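Local coordinates for dehalogenase (Rhodospirillaceae, PDB 6A41), which probably removes halogen from its substrate as an oxidoreductase of the Rossmann-fold short-chain dehydrogenase/reductase type, at residues A[6-11]-A[77-82]; A[129-134]-A[170-175]. One frame throughout, in Å; residues are numbered along the deposited sequence.

Both contacts pair neighbouring parallel strands of the same seven-stranded sheet, and both are largely buried, with most touching residues away from solvent. Interaction 1 joins 6-11, the first strand in the chain, to 77-82; interaction 2 joins 129-134 to 170-175. Strands 79-83 and 129-136 lie side by side, so the two contacts form four consecutive strands of the sheet, their centres about 10 Å apart. Each pairing starts at a carbonyl with two donors. In interaction 1 both are backbone N-H groups of 77-82, and an aspartate carboxylate takes the N-H of Val-7; in interaction 2 one is an arginine guanidinium from the same strand.

Interaction 1: A[6-11]-A[77-82]; sequences RVILIT and IDALVN
Asp-78 and Val-7 begin this parallel pairing with a side-chain bond. Val-7 N donates to Asp-78 OD2 over 2.9 Å, nearly straight at 171° and on the anti lone pair. Asp-78 CG lies anti to its own carbonyl carbon (chi1 -71°), which brings the carboxylate alongside the backbone of 6-11. Its other oxygen, OD1, forms a salt bridge with Arg-126, whereas the guanidinium of Arg-6 pairs with Asp-227; between Arg-6 and Asp-78 the side chains meet through carbon, Arg-6 CD on Asp-78 CG at 3.7 Å.

Backbone hydrogen bonds carry the register onward. Val-7 O accepts two, from Asp-78 N at 2.7 Å and from Ala-79 N at 3.1 Å, both in the carbonyl plane. Leu-9 then uses both its polar atoms, N to Ala-79 O and O from Val-81 N, and Thr-11 N closes the series on Val-81 O. The axes run 18° from parallel.

Apolar contacts fall on two faces. On that of Leu-9 and Leu-80 the two leucine side chains run alongside each other in the same direction, and Leu-9 CD2 touches Ile-77 CD1 at 3.8 Å as well as Leu-80 CD1 at 3.9 Å. On the other, Ile-8 CG2 meets Val-81 CG2 at 3.9 Å.

Water 1 joins the far ends, hydrogen-bonded to Thr-11 OG1 and accepting from Asn-82 ND2 at 2.8 Å; Thr-11 OG1 is also bonded to Asn-83 N. The chemistry implies a central Rossmann strand pair fixed by backbone bonds between hydrocarbon faces, with polar side chains securing both ends.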
loop_
_atom_site.group_PDB
_atom_site.type_symbol
_atom_site.label_atom_id
_atom_site.label_comp_id
_atom_site.label_asym_id
_atom_site.label_seq_id
_atom_site.Cartn_x
_atom_site.Cartn_y
_atom_site.Cartn_z
ATOM N N ARG A 6 -26.618 -18.643 7.300
ATOM C CA ARG A 6 -25.836 -17.587 7.966
ATOM C C ARG A 6 -26.775 -16.437 8.254
ATOM O O ARG A 6 -27.501 -16.036 7.343
ATOM C CB ARG A 6 -24.646 -17.106 7.099
ATOM C CG ARG A 6 -23.567 -18.157 6.837
ATOM C CD ARG A 6 -22.848 -18.525 8.146
ATOM N NE ARG A 6 -21.993 -19.704 7.949
ATOM C CZ ARG A 6 -22.300 -20.950 8.302
ATOM N NH1 ARG A 6 -23.462 -21.258 8.862
ATOM N NH2 ARG A 6 -21.438 -21.926 8.048
ATOM N N VAL A 7 -26.714 -15.898 9.455
ATOM C CA VAL A 7 -27.501 -14.735 9.870
ATOM C C VAL A 7 -26.613 -13.498 9.653
ATOM O O VAL A 7 -25.511 -13.397 10.310
ATOM C CB VAL A 7 -27.923 -14.823 11.393
ATOM C CG1 VAL A 7 -28.673 -13.575 11.810
ATOM C CG2 VAL A 7 -28.749 -16.091 11.606
ATOM N N ILE A 8 -27.065 -12.618 8.743
ATOM C CA ILE A 8 -26.313 -11.432 8.366
ATOM C C ILE A 8 -27.098 -10.200 8.813
ATOM O O ILE A 8 -28.230 -10.034 8.383
ATOM C CB ILE A 8 -26.103 -11.417 6.875
ATOM C CG1 ILE A 8 -25.286 -12.669 6.580
ATOM C CG2 ILE A 8 -25.328 -10.191 6.440
ATOM C CD1 ILE A 8 -24.884 -12.828 5.216
ATOM N N LEU A 9 -26.497 -9.324 9.602
ATOM C CA LEU A 9 -27.164 -8.086 9.967
ATOM C C LEU A 9 -26.579 -6.975 9.120
ATOM O O LEU A 9 -25.360 -6.764 9.143
ATOM C CB LEU A 9 -26.776 -7.831 11.444
ATOM C CG LEU A 9 -27.160 -6.479 11.945
ATOM C CD1 LEU A 9 -28.657 -6.295 11.758
ATOM C CD2 LEU A 9 -26.686 -6.358 13.436
ATOM N N ILE A 10 -27.380 -6.240 8.376
ATOM C CA ILE A 10 -26.911 -5.185 7.541
ATOM C C ILE A 10 -27.475 -3.858 8.151
ATOM O O ILE A 10 -28.666 -3.750 8.435
ATOM C CB ILE A 10 -27.446 -5.290 6.129
ATOM C CG1 ILE A 10 -27.126 -6.679 5.475
ATOM C CG2 ILE A 10 -26.880 -4.156 5.233
ATOM C CD1 ILE A 10 -27.832 -6.958 4.159
ATOM N N THR A 11 -26.628 -2.902 8.415
ATOM C CA THR A 11 -27.050 -1.628 8.924
ATOM C C THR A 11 -27.395 -0.638 7.811
ATOM O O THR A 11 -27.022 -0.768 6.658
ATOM C CB THR A 11 -25.986 -0.976 9.825
ATOM O OG1 THR A 11 -24.784 -0.714 9.073
ATOM C CG2 THR A 11 -25.633 -1.920 10.940
ATOM N N ILE A 77 -25.667 -13.712 15.554
ATOM C CA ILE A 77 -25.330 -13.017 14.288
ATOM C C ILE A 77 -24.010 -13.589 13.718
ATOM O O ILE A 77 -22.982 -13.560 14.405
ATOM C CB ILE A 77 -25.206 -11.480 14.481
ATOM C CG1 ILE A 77 -26.569 -10.894 14.910
ATOM C CG2 ILE A 77 -24.705 -10.789 13.225
ATOM C CD1 ILE A 77 -26.414 -9.520 15.585
ATOM N N ASP A 78 -24.033 -14.102 12.498
ATOM C CA ASP A 78 -22.819 -14.644 11.906
ATOM C C ASP A 78 -21.967 -13.549 11.274
ATOM O O ASP A 78 -20.717 -13.693 11.194
ATOM C CB ASP A 78 -23.146 -15.665 10.839
ATOM C CG ASP A 78 -23.702 -16.950 11.432
ATOM O OD1 ASP A 78 -22.994 -17.575 12.270
ATOM O OD2 ASP A 78 -24.866 -17.281 11.178
ATOM N N ALA A 79 -22.603 -12.522 10.673
ATOM C CA ALA A 79 -21.889 -11.436 10.062
ATOM C C ALA A 79 -22.550 -10.091 10.281
ATOM O O ALA A 79 -23.831 -9.983 10.202
ATOM C CB ALA A 79 -21.841 -11.657 8.540
ATOM N N LEU A 80 -21.741 -9.109 10.622
ATOM C CA LEU A 80 -22.162 -7.723 10.679
ATOM C C LEU A 80 -21.682 -7.005 9.435
ATOM O O LEU A 80 -20.438 -6.906 9.212
ATOM C CB LEU A 80 -21.680 -7.022 11.914
ATOM C CG LEU A 80 -21.764 -5.486 12.048
ATOM C CD1 LEU A 80 -23.263 -5.127 12.043
ATOM C CD2 LEU A 80 -21.094 -4.988 13.301
ATOM N N VAL A 81 -22.586 -6.412 8.687
ATOM C CA VAL A 81 -22.180 -5.575 7.587
ATOM C C VAL A 81 -22.405 -4.137 7.994
ATOM O O VAL A 81 -23.606 -3.686 8.126
ATOM C CB VAL A 81 -22.994 -5.922 6.317
ATOM C CG1 VAL A 81 -22.669 -4.974 5.207
ATOM C CG2 VAL A 81 -22.774 -7.354 5.893
ATOM N N ASN A 82 -21.336 -3.429 8.307
ATOM C CA ASN A 82 -21.446 -2.052 8.767
ATOM C C ASN A 82 -21.502 -1.194 7.472
ATOM O O ASN A 82 -20.483 -0.915 6.916
ATOM C CB ASN A 82 -20.253 -1.640 9.565
ATOM C CG ASN A 82 -20.293 -2.032 11.047
ATOM O OD1 ASN A 82 -19.296 -2.535 11.562
ATOM N ND2 ASN A 82 -21.283 -1.627 11.716
HETATM O O HOH W 1 -22.958 0.468 10.760
#

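Interaction 2: A[129-134]-A[170-175]; sequences GRIVFV and DSITVN
Gly-129 O is gripped by two N-H groups that reach it from opposite faces of its carbonyl plane: Thr-173 N at 3.1 Å across the strands, and Arg-130 NH1 at 3.0 Å from the next residue. Both donors stand well out of that plane, by 38° and 56°. The setting is two adjacent parallel strands of the Rossmann fold. Ile-131 N to Thr-173 O, Asn-175 N to Ile-131 O and Phe-133 N to Asn-175 O, the last at 2.8 Å, continue the pairing.

Arg-130 bends at chi2 (-84°), which curls its guanidinium back toward Gly-129. Thr-173 CG2 lies over one face of this group, and Thr-173 OG1 comes within 3.1 Å of Arg-130 CD. Arg-130 NH2 is bonded to Ser-226 O, so the arginine ties the strand to the segment following helix 214-225. An alanine here would probably cost Gly-129 O one of its two donors and leave Ser-226 O without this mate, while opening a gap beside the Thr-173 methyl.

Gly-129 is suited to its place by geometry: its backbone angles would jam a CB against the preceding carbonyl, and a CB would also crowd Ile-172 CG1. Water 2 accepts from Gly-129 N and donates to Ser-171 O, bridging the strand starts.

On the opposite face from Arg-130, Ile-131 and Val-174 pack together, with helix 160-167 against Val-174. Phe-133 presents its ring edge, in plane, to two partners: Asn-175 O lies 3.7 Å from CD1 of Phe-133, and Val-174 CG1 meets CE1 of the same ring at 3.8 Å.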
loop_
_atom_site.group_PDB
_atom_site.type_symbol
_atom_site.label_atom_id
_atom_site.label_comp_id
_atom_site.label_asym_id
_atom_site.label_seq_id
_atom_site.Cartn_x
_atom_site.Cartn_y
_atom_site.Cartn_z
ATOM N N GLY A 129 -17.280 -15.484 13.349
ATOM C CA GLY A 129 -17.944 -14.326 12.954
ATOM C C GLY A 129 -17.240 -13.635 11.802
ATOM O O GLY A 129 -16.099 -13.948 11.453
ATOM N N ARG A 130 -17.925 -12.625 11.309
ATOM C CA ARG A 130 -17.447 -11.840 10.218
ATOM C C ARG A 130 -17.873 -10.401 10.470
ATOM O O ARG A 130 -19.042 -10.137 10.813
ATOM C CB ARG A 130 -18.075 -12.273 8.896
ATOM C CG ARG A 130 -17.818 -13.666 8.501
ATOM C CD ARG A 130 -16.480 -13.698 7.823
ATOM N NE ARG A 130 -16.215 -15.034 7.311
ATOM C CZ ARG A 130 -15.815 -16.069 7.999
ATOM N NH1 ARG A 130 -15.509 -16.006 9.291
ATOM N NH2 ARG A 130 -15.610 -17.184 7.381
ATOM N N ILE A 131 -16.975 -9.461 10.364
ATOM C CA ILE A 131 -17.370 -8.066 10.399
ATOM C C ILE A 131 -16.892 -7.392 9.075
ATOM O O ILE A 131 -15.673 -7.521 8.750
ATOM C CB ILE A 131 -16.666 -7.321 11.559
ATOM C CG1 ILE A 131 -16.803 -7.888 12.962
ATOM C CG2 ILE A 131 -17.057 -5.846 11.573
ATOM C CD1 ILE A 131 -18.069 -7.662 13.571
ATOM N N VAL A 132 -17.788 -6.811 8.294
ATOM C CA VAL A 132 -17.418 -6.154 7.019
ATOM C C VAL A 132 -17.817 -4.695 7.097
ATOM O O VAL A 132 -18.991 -4.381 7.383
ATOM C CB VAL A 132 -18.026 -6.815 5.781
ATOM C CG1 VAL A 132 -17.710 -6.023 4.485
ATOM C CG2 VAL A 132 -17.786 -8.339 5.719
ATOM N N PHE A 133 -16.843 -3.797 6.982
ATOM C CA PHE A 133 -17.115 -2.401 6.852
ATOM C C PHE A 133 -17.387 -2.090 5.410
ATOM O O PHE A 133 -16.502 -2.315 4.505
ATOM C CB PHE A 133 -15.969 -1.561 7.438
ATOM C CG PHE A 133 -15.802 -1.683 8.936
ATOM C CD1 PHE A 133 -15.128 -2.749 9.487
ATOM C CD2 PHE A 133 -16.223 -0.701 9.773
ATOM C CE1 PHE A 133 -14.935 -2.871 10.859
ATOM C CE2 PHE A 133 -16.062 -0.841 11.172
ATOM C CZ PHE A 133 -15.468 -1.959 11.680
ATOM N N VAL A 134 -18.497 -1.502 5.098
ATOM C CA VAL A 134 -18.668 -1.037 3.696
ATOM C C VAL A 134 -18.140 0.381 3.643
ATOM O O VAL A 134 -18.684 1.263 4.317
ATOM C CB VAL A 134 -20.071 -0.994 3.227
ATOM C CG1 VAL A 134 -20.124 -0.787 1.726
ATOM C CG2 VAL A 134 -20.717 -2.331 3.571
ATOM N N ASP A 170 -10.195 -15.413 18.129
ATOM C CA ASP A 170 -11.531 -15.987 18.250
ATOM C C ASP A 170 -12.170 -16.372 16.907
ATOM O O ASP A 170 -13.368 -16.585 16.826
ATOM C CB ASP A 170 -12.369 -15.008 18.995
ATOM C CG ASP A 170 -12.103 -15.051 20.544
ATOM O OD1 ASP A 170 -11.403 -15.992 21.006
ATOM O OD2 ASP A 170 -12.609 -14.147 21.231
ATOM N N SER A 171 -11.317 -16.438 15.875
ATOM C CA SER A 171 -11.643 -16.765 14.543
ATOM C C SER A 171 -12.612 -15.780 13.853
ATOM O O SER A 171 -13.115 -16.085 12.784
ATOM C CB SER A 171 -12.170 -18.200 14.391
ATOM O OG SER A 171 -11.312 -19.120 15.019
ATOM N N ILE A 172 -12.772 -14.596 14.317
ATOM C CA ILE A 172 -13.652 -13.696 13.660
ATOM C C ILE A 172 -12.807 -12.890 12.694
ATOM O O ILE A 172 -11.731 -12.365 13.067
ATOM C CB ILE A 172 -14.198 -12.771 14.751
ATOM C CG1 ILE A 172 -15.072 -13.589 15.717
ATOM C CG2 ILE A 172 -14.927 -11.566 14.199
ATOM C CD1 ILE A 172 -15.200 -12.857 17.000
ATOM N N THR A 173 -13.263 -12.749 11.454
ATOM C CA THR A 173 -12.497 -11.899 10.509
ATOM C C THR A 173 -13.084 -10.485 10.453
ATOM O O THR A 173 -14.251 -10.282 10.722
ATOM C CB THR A 173 -12.447 -12.459 9.076
ATOM O OG1 THR A 173 -13.732 -12.365 8.450
ATOM C CG2 THR A 173 -11.936 -13.885 9.049
ATOM N N VAL A 174 -12.252 -9.532 10.133
ATOM C CA VAL A 174 -12.635 -8.150 10.027
ATOM C C VAL A 174 -11.988 -7.619 8.742
ATOM O O VAL A 174 -10.796 -7.553 8.627
ATOM C CB VAL A 174 -12.166 -7.325 11.171
ATOM C CG1 VAL A 174 -12.722 -5.927 11.066
ATOM C CG2 VAL A 174 -12.587 -7.884 12.509
ATOM N N ASN A 175 -12.831 -7.139 7.876
ATOM C CA ASN A 175 -12.400 -6.587 6.563
ATOM C C ASN A 175 -13.252 -5.359 6.195
ATOM O O ASN A 175 -14.319 -5.091 6.802
ATOM C CB ASN A 175 -12.610 -7.657 5.489
ATOM C CG ASN A 175 -11.704 -8.847 5.679
ATOM O OD1 ASN A 175 -12.206 -9.983 5.983
ATOM N ND2 ASN A 175 -10.463 -8.672 5.646
HETATM O O HOH W 2 -15.394 -17.278 11.864
HETATM O O HOH W 3 -14.937 -9.953 7.331
#